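PDB 2BKL: prolyl endopeptidase from Myxococcus xanthus, which probably hydrolyses oligopeptides on the carboxyl side of proline, and less readily of alanine, as a serine endopeptidase of family S9A. Local coordinates for residues V85-H88 / K93-L96; K64-T69 / I468-D473; D426-P431 / K491-A496; A512-V517 / P547-A552. One frame throughout, in Å; residues are numbered along the deposited sequence.

Interaction 1 stands apart by its chemistry: it alone joins its two segments by direct backbone hydrogen bonds, within one propeller sheet, while interactions 2, 3 and 4 are side-chain contacts around the alpha/beta-hydrolase part. Interactions 2 and 3 are buried, the first a meeting of aliphatic side chains between helices, the second an indole set against a strand; interactions 1 and 4 are partly buried and each includes a bridging water. Interactions 1 and 2 adjoin, T69 O lying 3.0 Å from T87 OG1. Strand 429-437 carries V430 and P431 in interaction 3 and also borders helix 503-518 of interaction 4; the nearest atoms of these two contacts are about 7 Å apart.

Interaction 1 (V85-H88 / K93-L96)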
loop_
_atom_site.group_PDB
_atom_site.type_symbol
_atom_site.label_atom_id
_atom_site.label_comp_id
_atom_site.label_asym_id
_atom_site.label_seq_id
_atom_site.Cartn_x
_atom_site.Cartn_y
_atom_site.Cartn_z
ATOM N N VAL A 85 -11.620 11.708 10.578
ATOM C CA VAL A 85 -12.553 11.008 9.724
ATOM C C VAL A 85 -13.373 9.992 10.526
ATOM O O VAL A 85 -12.841 9.309 11.408
ATOM C CB VAL A 85 -11.781 10.345 8.592
ATOM C CG1 VAL A 85 -12.646 9.415 7.799
ATOM C CG2 VAL A 85 -11.200 11.425 7.668
ATOM N N ARG A 86 -14.664 9.872 10.209
ATOM C CA ARG A 86 -15.514 8.833 10.765
ATOM C C ARG A 86 -16.085 7.974 9.664
ATOM O O ARG A 86 -16.334 8.446 8.563
ATOM C CB ARG A 86 -16.716 9.416 11.502
ATOM C CG ARG A 86 -16.421 10.165 12.804
ATOM C CD ARG A 86 -17.691 10.511 13.568
ATOM N NE ARG A 86 -17.498 11.241 14.816
ATOM C CZ ARG A 86 -17.226 10.688 15.988
ATOM N NH1 ARG A 86 -17.057 9.382 16.094
ATOM N NH2 ARG A 86 -17.081 11.461 17.060
ATOM N N THR A 87 -16.333 6.711 9.974
ATOM C CA THR A 87 -17.287 5.945 9.196
ATOM C C THR A 87 -18.564 5.799 10.011
ATOM O O THR A 87 -18.547 5.784 11.239
ATOM C CB THR A 87 -16.783 4.545 8.825
ATOM O OG1 THR A 87 -16.489 3.777 10.012
ATOM C CG2 THR A 87 -15.490 4.603 8.010
ATOM N N HIS A 88 -19.666 5.653 9.293
ATOM C CA HIS A 88 -20.996 5.405 9.870
ATOM C C HIS A 88 -21.583 4.145 9.223
ATOM O O HIS A 88 -21.196 3.749 8.116
ATOM C CB HIS A 88 -21.950 6.593 9.624
ATOM C CG HIS A 88 -21.496 7.897 10.208
ATOM N ND1 HIS A 88 -21.222 8.059 11.547
ATOM C CD2 HIS A 88 -21.298 9.107 9.637
ATOM C CE1 HIS A 88 -20.854 9.312 11.771
ATOM N NE2 HIS A 88 -20.884 9.968 10.626
ATOM N N LYS A 93 -18.976 5.944 2.152
ATOM C CA LYS A 93 -17.638 6.506 2.266
ATOM C C LYS A 93 -17.492 7.190 3.616
ATOM O O LYS A 93 -18.479 7.698 4.162
ATOM C CB LYS A 93 -17.415 7.547 1.161
ATOM C CG LYS A 93 -17.430 6.996 -0.250
ATOM C CD LYS A 93 -17.183 8.134 -1.249
ATOM C CE LYS A 93 -17.390 7.766 -2.671
ATOM N NZ LYS A 93 -16.404 6.761 -3.119
ATOM N N ALA A 94 -16.260 7.243 4.112
ATOM C CA ALA A 94 -15.934 7.990 5.314
ATOM C C ALA A 94 -16.058 9.487 5.111
ATOM O O ALA A 94 -15.946 9.975 3.999
ATOM C CB ALA A 94 -14.540 7.660 5.753
ATOM N N ILE A 95 -16.262 10.203 6.214
ATOM C CA ILE A 95 -16.543 11.625 6.229
ATOM C C ILE A 95 -15.561 12.347 7.145
ATOM O O ILE A 95 -15.301 11.866 8.246
ATOM C CB ILE A 95 -18.015 11.815 6.735
ATOM C CG1 ILE A 95 -18.997 11.175 5.753
ATOM C CG2 ILE A 95 -18.353 13.292 6.996
ATOM C CD1 ILE A 95 -20.431 11.197 6.206
ATOM N N LEU A 96 -15.081 13.516 6.729
ATOM C CA LEU A 96 -14.183 14.357 7.520
ATOM C C LEU A 96 -15.005 15.326 8.374
ATOM O O LEU A 96 -15.835 16.048 7.851
ATOM C CB LEU A 96 -13.249 15.144 6.597
ATOM C CG LEU A 96 -12.248 16.032 7.326
ATOM C CD1 LEU A 96 -11.321 15.254 8.212
ATOM C CD2 LEU A 96 -11.405 16.858 6.343
HETATM O O HOH W 1 -18.928 6.199 6.504
#
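V85 meets A94 and L96 with its two methyl groups. Its CG1 lies anti to the backbone N (chi1 170°) and presses on A94 CB at 3.3 Å, closer than two carbons usually stand, while CG2 touches L96 CD1 at 3.9 Å, the two side chains crossing at about a right angle. V85 and L96 form a non-hydrogen-bonded antiparallel pair, and W126 touches both from strand 121-128. Cutting V85 back to an alanine would probably open a gap between A94 and L96 and leave W126 with less to rest on. At R86 the backbone takes over: R86 N donates to I95 O at 2.9 Å, and I95 N returns a bond of 2.9 Å to R86 O. This reciprocal pair ties strands 81-87 and 95-100 into a beta hairpin, the two inner strands of a four-stranded antiparallel sheet that forms a blade of the N-terminal propeller. T87 sets CG2 3.9 Å from A94 CB. R86 ends in a salt bridge with E106, and T87 OG1 in hydrogen bonds with S71 and T69 O. H88 brings its ring edge to I95, with CD2 4.1 Å from CD1, and its NE2 bonds to Y97 OH. Where the strands part, a water accepts from H88 N at 2.9 Å and donates to K93 O.

Interaction 2 (K64-T69 / I468-D473); sequences KELFYT and ILPWLD
L66 reaches from helix 56-67 towards L469 and P470, and its branched end makes the whole contact. The bond to CB already aims at the other segment. CG then turns beside the backbone N, anti to the carbonyl carbon (chi1 -70°), and from CG onwards the side chain forks. CD1 continues the extended chain (chi2 170°) and comes within 4.3 Å of P470 CD. CD2 branches off to L469, whose CD1 methyl it meets at 4.1 Å, the two leucines crossing at a slant. L469 CD1 thus lies near both methyls of L66, 4.3 Å from its CD1 as well. With 8.9 Å between the CA atoms of L66 and L469, the backbones stay well apart and the gap is bridged by side chains alone. All the distances are those of relaxed van der Waals contact, no hydrogen bond crosses, and the two segments bury just 98 Å² between them. Within 468-473 the helical bonding runs from L472 N to I468 O and from D473 N to L469 O. In prolyl oligopeptidases the segment before the propeller generally joins the C-terminal part in building the hydrolase domain, and this contact is consistent with that. L66 also touches V408 in a loop, P470 lies on L59, R62 and F63 of helix 56-67, and L469 rests on Y415 of strand 415-423, while F67 and Y68 lean on helix 657-674.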
loop_
_atom_site.group_PDB
_atom_site.type_symbol
_atom_site.label_atom_id
_atom_site.label_comp_id
_atom_site.label_asym_id
_atom_site.label_seq_id
_atom_site.Cartn_x
_atom_site.Cartn_y
_atom_site.Cartn_z
ATOM N N LYS A 64 -22.402 -7.558 5.251
ATOM C CA LYS A 64 -23.116 -6.314 5.535
ATOM C C LYS A 64 -23.048 -5.963 7.034
ATOM O O LYS A 64 -22.832 -4.813 7.404
ATOM C CB LYS A 64 -24.562 -6.402 5.031
ATOM C CG LYS A 64 -25.229 -5.057 4.935
ATOM C CD LYS A 64 -26.619 -5.171 4.328
ATOM C CE LYS A 64 -27.408 -3.876 4.526
ATOM N NZ LYS A 64 -27.874 -3.752 5.932
ATOM N N GLU A 65 -23.177 -6.968 7.893
ATOM C CA GLU A 65 -23.079 -6.801 9.332
ATOM C C GLU A 65 -21.665 -6.363 9.749
ATOM O O GLU A 65 -21.487 -5.607 10.711
ATOM C CB GLU A 65 -23.496 -8.123 9.996
ATOM C CG GLU A 65 -23.380 -8.246 11.493
ATOM C CD GLU A 65 -24.026 -9.532 12.025
ATOM O OE1 GLU A 65 -24.057 -10.569 11.288
ATOM O OE2 GLU A 65 -24.501 -9.512 13.192
ATOM N N LEU A 66 -20.659 -6.809 9.003
ATOM C CA LEU A 66 -19.263 -6.589 9.381
ATOM C C LEU A 66 -18.641 -5.351 8.765
ATOM O O LEU A 66 -17.824 -4.687 9.405
ATOM C CB LEU A 66 -18.411 -7.794 8.968
ATOM C CG LEU A 66 -18.650 -9.080 9.748
ATOM C CD1 LEU A 66 -17.941 -10.225 9.085
ATOM C CD2 LEU A 66 -18.228 -8.903 11.207
ATOM N N PHE A 67 -18.961 -5.046 7.512
ATOM C CA PHE A 67 -18.227 -4.000 6.767
ATOM C C PHE A 67 -18.733 -2.589 7.026
ATOM O O PHE A 67 -17.995 -1.621 6.815
ATOM C CB PHE A 67 -18.249 -4.245 5.253
ATOM C CG PHE A 67 -17.378 -5.361 4.778
ATOM C CD1 PHE A 67 -16.729 -6.232 5.647
ATOM C CD2 PHE A 67 -17.251 -5.562 3.427
ATOM C CE1 PHE A 67 -15.913 -7.258 5.140
ATOM C CE2 PHE A 67 -16.461 -6.591 2.911
ATOM C CZ PHE A 67 -15.806 -7.447 3.781
ATOM N N TYR A 68 -20.002 -2.438 7.404
ATOM C CA TYR A 68 -20.506 -1.115 7.796
ATOM C C TYR A 68 -20.202 -0.966 9.269
ATOM O O TYR A 68 -20.675 -1.752 10.084
ATOM C CB TYR A 68 -21.998 -0.995 7.527
ATOM C CG TYR A 68 -22.354 -0.872 6.059
ATOM C CD1 TYR A 68 -22.163 0.318 5.373
ATOM C CD2 TYR A 68 -22.905 -1.958 5.352
ATOM C CE1 TYR A 68 -22.506 0.436 4.021
ATOM C CE2 TYR A 68 -23.237 -1.866 4.024
ATOM C CZ TYR A 68 -23.034 -0.683 3.329
ATOM O OH TYR A 68 -23.359 -0.615 1.974
ATOM N N THR A 69 -19.350 -0.008 9.614
ATOM C CA THR A 69 -18.950 0.188 11.000
ATOM C C THR A 69 -19.056 1.649 11.402
ATOM O O THR A 69 -19.136 2.554 10.557
ATOM C CB THR A 69 -17.488 -0.230 11.246
ATOM O OG1 THR A 69 -16.622 0.704 10.607
ATOM C CG2 THR A 69 -17.164 -1.565 10.616
ATOM N N ILE A 468 -12.097 -11.850 6.657
ATOM C CA ILE A 468 -11.702 -13.234 6.830
ATOM C C ILE A 468 -12.612 -13.997 7.804
ATOM O O ILE A 468 -12.501 -15.204 7.933
ATOM C CB ILE A 468 -10.229 -13.383 7.284
ATOM C CG1 ILE A 468 -10.045 -13.003 8.754
ATOM C CG2 ILE A 468 -9.282 -12.643 6.337
ATOM C CD1 ILE A 468 -8.682 -13.400 9.279
ATOM N N LEU A 469 -13.532 -13.325 8.493
ATOM C CA LEU A 469 -14.277 -14.007 9.545
ATOM C C LEU A 469 -15.203 -15.144 9.052
ATOM O O LEU A 469 -15.189 -16.198 9.648
ATOM C CB LEU A 469 -15.020 -13.029 10.462
ATOM C CG LEU A 469 -14.080 -12.151 11.292
ATOM C CD1 LEU A 469 -14.906 -11.105 12.041
ATOM C CD2 LEU A 469 -13.260 -12.973 12.267
ATOM N N PRO A 470 -15.989 -14.986 7.989
ATOM C CA PRO A 470 -16.765 -16.124 7.458
ATOM C C PRO A 470 -15.879 -17.334 7.080
ATOM O O PRO A 470 -16.233 -18.494 7.311
ATOM C CB PRO A 470 -17.473 -15.511 6.244
ATOM C CG PRO A 470 -17.601 -14.114 6.641
ATOM C CD PRO A 470 -16.291 -13.740 7.260
ATOM N N TRP A 471 -14.674 -17.053 6.607
ATOM C CA TRP A 471 -13.728 -18.100 6.243
ATOM C C TRP A 471 -13.305 -18.887 7.478
ATOM O O TRP A 471 -13.397 -20.112 7.485
ATOM C CB TRP A 471 -12.539 -17.464 5.532
ATOM C CG TRP A 471 -11.506 -18.415 4.983
ATOM C CD1 TRP A 471 -10.251 -18.669 5.492
ATOM C CD2 TRP A 471 -11.645 -19.240 3.839
ATOM N NE1 TRP A 471 -9.620 -19.613 4.723
ATOM C CE2 TRP A 471 -10.439 -19.939 3.669
ATOM C CE3 TRP A 471 -12.667 -19.431 2.909
ATOM C CZ2 TRP A 471 -10.247 -20.841 2.624
ATOM C CZ3 TRP A 471 -12.469 -20.306 1.865
ATOM C CH2 TRP A 471 -11.258 -20.993 1.730
ATOM N N LEU A 472 -12.928 -18.179 8.533
ATOM C CA LEU A 472 -12.516 -18.807 9.788
ATOM C C LEU A 472 -13.679 -19.583 10.387
ATOM O O LEU A 472 -13.506 -20.692 10.879
ATOM C CB LEU A 472 -12.028 -17.768 10.799
ATOM C CG LEU A 472 -10.840 -16.883 10.389
ATOM C CD1 LEU A 472 -10.445 -16.010 11.543
ATOM C CD2 LEU A 472 -9.648 -17.683 9.892
ATOM N N ASP A 473 -14.882 -19.021 10.298
ATOM C CA ASP A 473 -16.056 -19.676 10.884
ATOM C C ASP A 473 -16.482 -20.937 10.149
ATOM O O ASP A 473 -17.122 -21.843 10.760
ATOM C CB ASP A 473 -17.216 -18.679 10.980
ATOM C CG ASP A 473 -16.965 -17.598 12.015
ATOM O OD1 ASP A 473 -16.067 -17.791 12.870
ATOM O OD2 ASP A 473 -17.611 -16.517 12.066
#

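Interaction 3 (D426-P431 / K491-A496); sequences DGTKVP and KAWHDA
W493 reaches T428, K429, V430 and P431 from the short helix 491-495, and the far end of its indole makes every touch. The helix opens with K491, whose NZ reaches forward one turn to D495 OD2 at 2.9 Å in a salt bridge. In W493, CG lies anti to the backbone N (chi1 -157°), which carries the six-membered ring out to the strand: CZ3 meets T428 CG2 at 3.6 Å, K429 O lies at the ring edge, 3.6 Å from CH2, V430 CA lies near the ring plane at the same edge, 4.3 Å from CH2, and CZ2 lies 4.0 Å from P431 CD. The strand reached is 429-437, beside 415-423 at the antiparallel margin of the alpha/beta-hydrolase sheet. Between the two strands D426 forms an Asx turn, its OD1 accepting from T428 N at 2.9 Å and from T428 OG1 at 2.6 Å, both from the same face of the carboxylate. A glycine in place of T428 would probably leave CZ3 of the indole without its methyl neighbour and D426 OD1 without its hydroxyl donor. W493 NE1 bonds to N482 O, and Y489 meets the indole edge-to-face. Further along, H494 NE2 bonds to E577.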
loop_
_atom_site.group_PDB
_atom_site.type_symbol
_atom_site.label_atom_id
_atom_site.label_comp_id
_atom_site.label_asym_id
_atom_site.label_seq_id
_atom_site.Cartn_x
_atom_site.Cartn_y
_atom_site.Cartn_z
ATOM N N ASP A 426 16.833 -21.890 0.378
ATOM C CA ASP A 426 18.214 -21.557 0.736
ATOM C C ASP A 426 18.522 -21.603 2.238
ATOM O O ASP A 426 19.638 -21.298 2.669
ATOM C CB ASP A 426 18.659 -20.229 0.103
ATOM C CG ASP A 426 18.011 -19.007 0.723
ATOM O OD1 ASP A 426 17.307 -19.112 1.763
ATOM O OD2 ASP A 426 18.192 -17.892 0.185
ATOM N N GLY A 427 17.524 -22.004 3.034
ATOM C CA GLY A 427 17.667 -22.102 4.484
ATOM C C GLY A 427 17.190 -20.887 5.278
ATOM O O GLY A 427 17.102 -20.939 6.502
ATOM N N THR A 428 16.899 -19.787 4.597
ATOM C CA THR A 428 16.350 -18.612 5.273
ATOM C C THR A 428 15.105 -18.942 6.095
ATOM O O THR A 428 14.181 -19.577 5.594
ATOM C CB THR A 428 16.010 -17.512 4.240
ATOM O OG1 THR A 428 17.188 -17.140 3.511
ATOM C CG2 THR A 428 15.555 -16.209 4.950
ATOM N N LYS A 429 15.071 -18.476 7.344
ATOM C CA LYS A 429 13.910 -18.650 8.203
ATOM C C LYS A 429 12.939 -17.508 7.995
ATOM O O LYS A 429 13.265 -16.348 8.261
ATOM C CB LYS A 429 14.343 -18.752 9.683
ATOM C CG LYS A 429 15.525 -19.719 9.968
ATOM C CD LYS A 429 15.295 -21.112 9.379
ATOM C CE LYS A 429 16.450 -22.046 9.660
ATOM N NZ LYS A 429 17.749 -21.603 9.082
ATOM N N VAL A 430 11.764 -17.850 7.503
ATOM C CA VAL A 430 10.772 -16.871 7.125
ATOM C C VAL A 430 9.618 -16.912 8.106
ATOM O O VAL A 430 9.118 -18.008 8.401
ATOM C CB VAL A 430 10.237 -17.160 5.717
ATOM C CG1 VAL A 430 9.177 -16.103 5.321
ATOM C CG2 VAL A 430 11.357 -17.230 4.680
ATOM N N PRO A 431 9.177 -15.782 8.648
ATOM C CA PRO A 431 7.998 -15.784 9.519
ATOM C C PRO A 431 6.688 -15.902 8.767
ATOM O O PRO A 431 6.579 -15.486 7.608
ATOM C CB PRO A 431 8.035 -14.446 10.221
ATOM C CG PRO A 431 9.328 -13.786 9.797
ATOM C CD PRO A 431 9.744 -14.427 8.502
ATOM N N LYS A 491 16.986 -3.827 5.726
ATOM C CA LYS A 491 17.457 -3.667 4.363
ATOM C C LYS A 491 17.846 -4.983 3.709
ATOM O O LYS A 491 17.609 -5.186 2.526
ATOM C CB LYS A 491 18.613 -2.663 4.299
ATOM C CG LYS A 491 19.249 -2.502 2.946
ATOM C CD LYS A 491 20.469 -1.590 3.046
ATOM C CE LYS A 491 21.367 -1.647 1.827
ATOM N NZ LYS A 491 20.675 -1.224 0.615
ATOM N N ALA A 492 18.471 -5.858 4.485
ATOM C CA ALA A 492 18.898 -7.133 3.974
ATOM C C ALA A 492 17.712 -7.987 3.507
ATOM O O ALA A 492 17.842 -8.771 2.590
ATOM C CB ALA A 492 19.657 -7.863 5.053
ATOM N N TRP A 493 16.573 -7.846 4.166
ATOM C CA TRP A 493 15.348 -8.605 3.840
ATOM C C TRP A 493 14.774 -8.093 2.516
ATOM O O TRP A 493 14.413 -8.872 1.635
ATOM C CB TRP A 493 14.341 -8.453 4.952
ATOM C CG TRP A 493 13.309 -9.537 5.039
ATOM C CD1 TRP A 493 11.977 -9.411 4.863
ATOM C CD2 TRP A 493 13.541 -10.887 5.424
ATOM N NE1 TRP A 493 11.346 -10.610 5.061
ATOM C CE2 TRP A 493 12.305 -11.538 5.409
ATOM C CE3 TRP A 493 14.691 -11.624 5.759
ATOM C CZ2 TRP A 493 12.162 -12.859 5.755
ATOM C CZ3 TRP A 493 14.548 -12.945 6.091
ATOM C CH2 TRP A 493 13.289 -13.546 6.078
ATOM N N HIS A 494 14.735 -6.778 2.368
ATOM C CA HIS A 494 14.237 -6.137 1.179
ATOM C C HIS A 494 15.154 -6.495 -0.008
ATOM O O HIS A 494 14.693 -6.942 -1.061
ATOM C CB HIS A 494 14.167 -4.602 1.398
ATOM C CG HIS A 494 13.744 -3.827 0.201
ATOM N ND1 HIS A 494 14.229 -2.566 -0.058
ATOM C CD2 HIS A 494 12.912 -4.132 -0.822
ATOM C CE1 HIS A 494 13.708 -2.124 -1.192
ATOM N NE2 HIS A 494 12.899 -3.055 -1.678
ATOM N N ASP A 495 16.444 -6.277 0.180
ATOM C CA ASP A 495 17.410 -6.487 -0.907
ATOM C C ASP A 495 17.474 -7.925 -1.384
ATOM O O ASP A 495 17.702 -8.173 -2.576
ATOM C CB ASP A 495 18.808 -6.006 -0.520
ATOM C CG ASP A 495 18.948 -4.499 -0.542
ATOM O OD1 ASP A 495 18.032 -3.780 -1.028
ATOM O OD2 ASP A 495 19.973 -3.972 -0.036
ATOM N N ALA A 496 17.250 -8.882 -0.487
ATOM C CA ALA A 496 17.263 -10.284 -0.880
ATOM C C ALA A 496 15.992 -10.720 -1.609
ATOM O O ALA A 496 15.844 -11.910 -1.923
ATOM C CB ALA A 496 17.508 -11.169 0.321
#

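Interaction 4 (A512-V517 / P547-A552); sequences AAEYLV and PELYGA
A513 and Y550, with E514 and L549 beside them, make a small, largely apolar contact between helix 503-518 and the loop that leads from helix 534-545 to strand 552-556 of the alpha/beta-hydrolase sheet. A513 CB lies 3.6 Å from Y550 CE1, approaching the ring at a slant. One face of that ring has L549 CB 3.7 Å above its centre, so L549 covers the ring of the next residue from that face while the helix abuts it obliquely. L527 of the neighbouring strand 527-532 touches both A513 and Y550. L549 extends its CD2 methyl to E514 CG, 4.1 Å away, and the glutamate uses its aliphatic part here because CG turns beside the backbone N (chi1 -71°). Its carboxylate goes on to a salt bridge with R546. No direct hydrogen bond crosses, but a water donates to L549 O at 2.9 Å and, weakly, to A513 O. Y550 OH bonds to H510 ND1, one helical turn before A513, which fixes the far end of the ring. R546 also pairs with E548, so its positive charge, set between two carboxylates, would be expected to offset their mutual repulsion at the margin of the apolar patch.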
loop_
_atom_site.group_PDB
_atom_site.type_symbol
_atom_site.label_atom_id
_atom_site.label_comp_id
_atom_site.label_asym_id
_atom_site.label_seq_id
_atom_site.Cartn_x
_atom_site.Cartn_y
_atom_site.Cartn_z
ATOM N N ALA A 512 6.138 -21.621 2.000
ATOM C CA ALA A 512 5.012 -21.415 2.927
ATOM C C ALA A 512 3.888 -22.392 2.592
ATOM O O ALA A 512 3.302 -22.991 3.500
ATOM C CB ALA A 512 4.497 -20.001 2.843
ATOM N N ALA A 513 3.599 -22.552 1.303
ATOM C CA ALA A 513 2.568 -23.478 0.884
ATOM C C ALA A 513 2.909 -24.896 1.256
ATOM O O ALA A 513 2.053 -25.654 1.711
ATOM C CB ALA A 513 2.337 -23.371 -0.618
ATOM N N GLU A 514 4.169 -25.256 1.110
ATOM C CA GLU A 514 4.603 -26.598 1.481
ATOM C C GLU A 514 4.515 -26.778 3.008
ATOM O O GLU A 514 4.123 -27.843 3.494
ATOM C CB GLU A 514 6.031 -26.863 1.037
ATOM C CG GLU A 514 6.188 -27.022 -0.475
ATOM C CD GLU A 514 7.655 -26.968 -0.935
ATOM O OE1 GLU A 514 8.491 -26.253 -0.341
ATOM O OE2 GLU A 514 7.986 -27.698 -1.883
ATOM N N TYR A 515 4.881 -25.746 3.759
ATOM C CA TYR A 515 4.827 -25.813 5.224
ATOM C C TYR A 515 3.396 -26.058 5.724
ATOM O O TYR A 515 3.170 -26.883 6.606
ATOM C CB TYR A 515 5.364 -24.518 5.828
ATOM C CG TYR A 515 5.210 -24.436 7.319
ATOM C CD1 TYR A 515 4.055 -23.927 7.902
ATOM C CD2 TYR A 515 6.199 -24.893 8.178
ATOM C CE1 TYR A 515 3.885 -23.887 9.274
ATOM C CE2 TYR A 515 6.061 -24.813 9.521
ATOM C CZ TYR A 515 4.913 -24.292 10.092
ATOM O OH TYR A 515 4.740 -24.262 11.459
ATOM N N LEU A 516 2.416 -25.367 5.169
ATOM C CA LEU A 516 1.034 -25.513 5.612
ATOM C C LEU A 516 0.522 -26.930 5.404
ATOM O O LEU A 516 -0.285 -27.429 6.187
ATOM C CB LEU A 516 0.145 -24.485 4.931
ATOM C CG LEU A 516 0.456 -23.043 5.296
ATOM C CD1 LEU A 516 -0.203 -22.082 4.341
ATOM C CD2 LEU A 516 -0.022 -22.746 6.701
ATOM N N VAL A 517 1.007 -27.596 4.365
ATOM C CA VAL A 517 0.657 -29.000 4.129
ATOM C C VAL A 517 1.442 -29.907 5.102
ATOM O O VAL A 517 0.850 -30.828 5.714
ATOM C CB VAL A 517 0.923 -29.354 2.664
ATOM C CG1 VAL A 517 0.644 -30.837 2.423
ATOM C CG2 VAL A 517 0.039 -28.526 1.779
ATOM N N PRO A 547 2.314 -25.133 -10.115
ATOM C CA PRO A 547 0.851 -25.205 -10.081
ATOM C C PRO A 547 0.327 -26.331 -9.178
ATOM O O PRO A 547 -0.746 -26.168 -8.580
ATOM C CB PRO A 547 0.476 -25.419 -11.560
ATOM C CG PRO A 547 1.721 -25.998 -12.192
ATOM C CD PRO A 547 2.842 -25.296 -11.489
ATOM N N GLU A 548 1.081 -27.412 -9.056
ATOM C CA GLU A 548 0.684 -28.548 -8.250
ATOM C C GLU A 548 0.571 -28.285 -6.768
ATOM O O GLU A 548 -0.033 -29.073 -6.059
ATOM C CB GLU A 548 1.618 -29.737 -8.525
ATOM C CG GLU A 548 2.997 -29.645 -7.905
ATOM C CD GLU A 548 4.009 -28.736 -8.623
ATOM O OE1 GLU A 548 3.725 -28.142 -9.692
ATOM O OE2 GLU A 548 5.160 -28.679 -8.137
ATOM N N LEU A 549 1.128 -27.185 -6.286
ATOM C CA LEU A 549 1.034 -26.859 -4.849
ATOM C C LEU A 549 -0.284 -26.200 -4.444
ATOM O O LEU A 549 -0.554 -26.091 -3.252
ATOM C CB LEU A 549 2.173 -25.930 -4.426
ATOM C CG LEU A 549 3.600 -26.416 -4.517
ATOM C CD1 LEU A 549 4.586 -25.346 -4.059
ATOM C CD2 LEU A 549 3.796 -27.672 -3.695
ATOM N N TYR A 550 -1.081 -25.760 -5.406
ATOM C CA TYR A 550 -2.193 -24.851 -5.164
ATOM C C TYR A 550 -3.489 -25.342 -5.789
ATOM O O TYR A 550 -3.479 -25.924 -6.880
ATOM C CB TYR A 550 -1.854 -23.470 -5.733
ATOM C CG TYR A 550 -0.481 -22.958 -5.322
ATOM C CD1 TYR A 550 -0.237 -22.544 -4.015
ATOM C CD2 TYR A 550 0.573 -22.904 -6.220
ATOM C CE1 TYR A 550 0.996 -22.086 -3.644
ATOM C CE2 TYR A 550 1.837 -22.457 -5.865
ATOM C CZ TYR A 550 2.048 -22.046 -4.556
ATOM O OH TYR A 550 3.288 -21.632 -4.178
ATOM N N GLY A 551 -4.599 -25.133 -5.087
ATOM C CA GLY A 551 -5.920 -25.451 -5.581
ATOM C C GLY A 551 -6.615 -24.282 -6.272
ATOM O O GLY A 551 -7.410 -24.477 -7.217
ATOM N N ALA A 552 -6.326 -23.071 -5.813
ATOM C CA ALA A 552 -6.947 -21.876 -6.381
ATOM C C ALA A 552 -6.049 -20.666 -6.189
ATOM O O ALA A 552 -5.208 -20.624 -5.269
ATOM C CB ALA A 552 -8.297 -21.654 -5.770
HETATM O O HOH W 2 1.133 -27.015 -1.087
#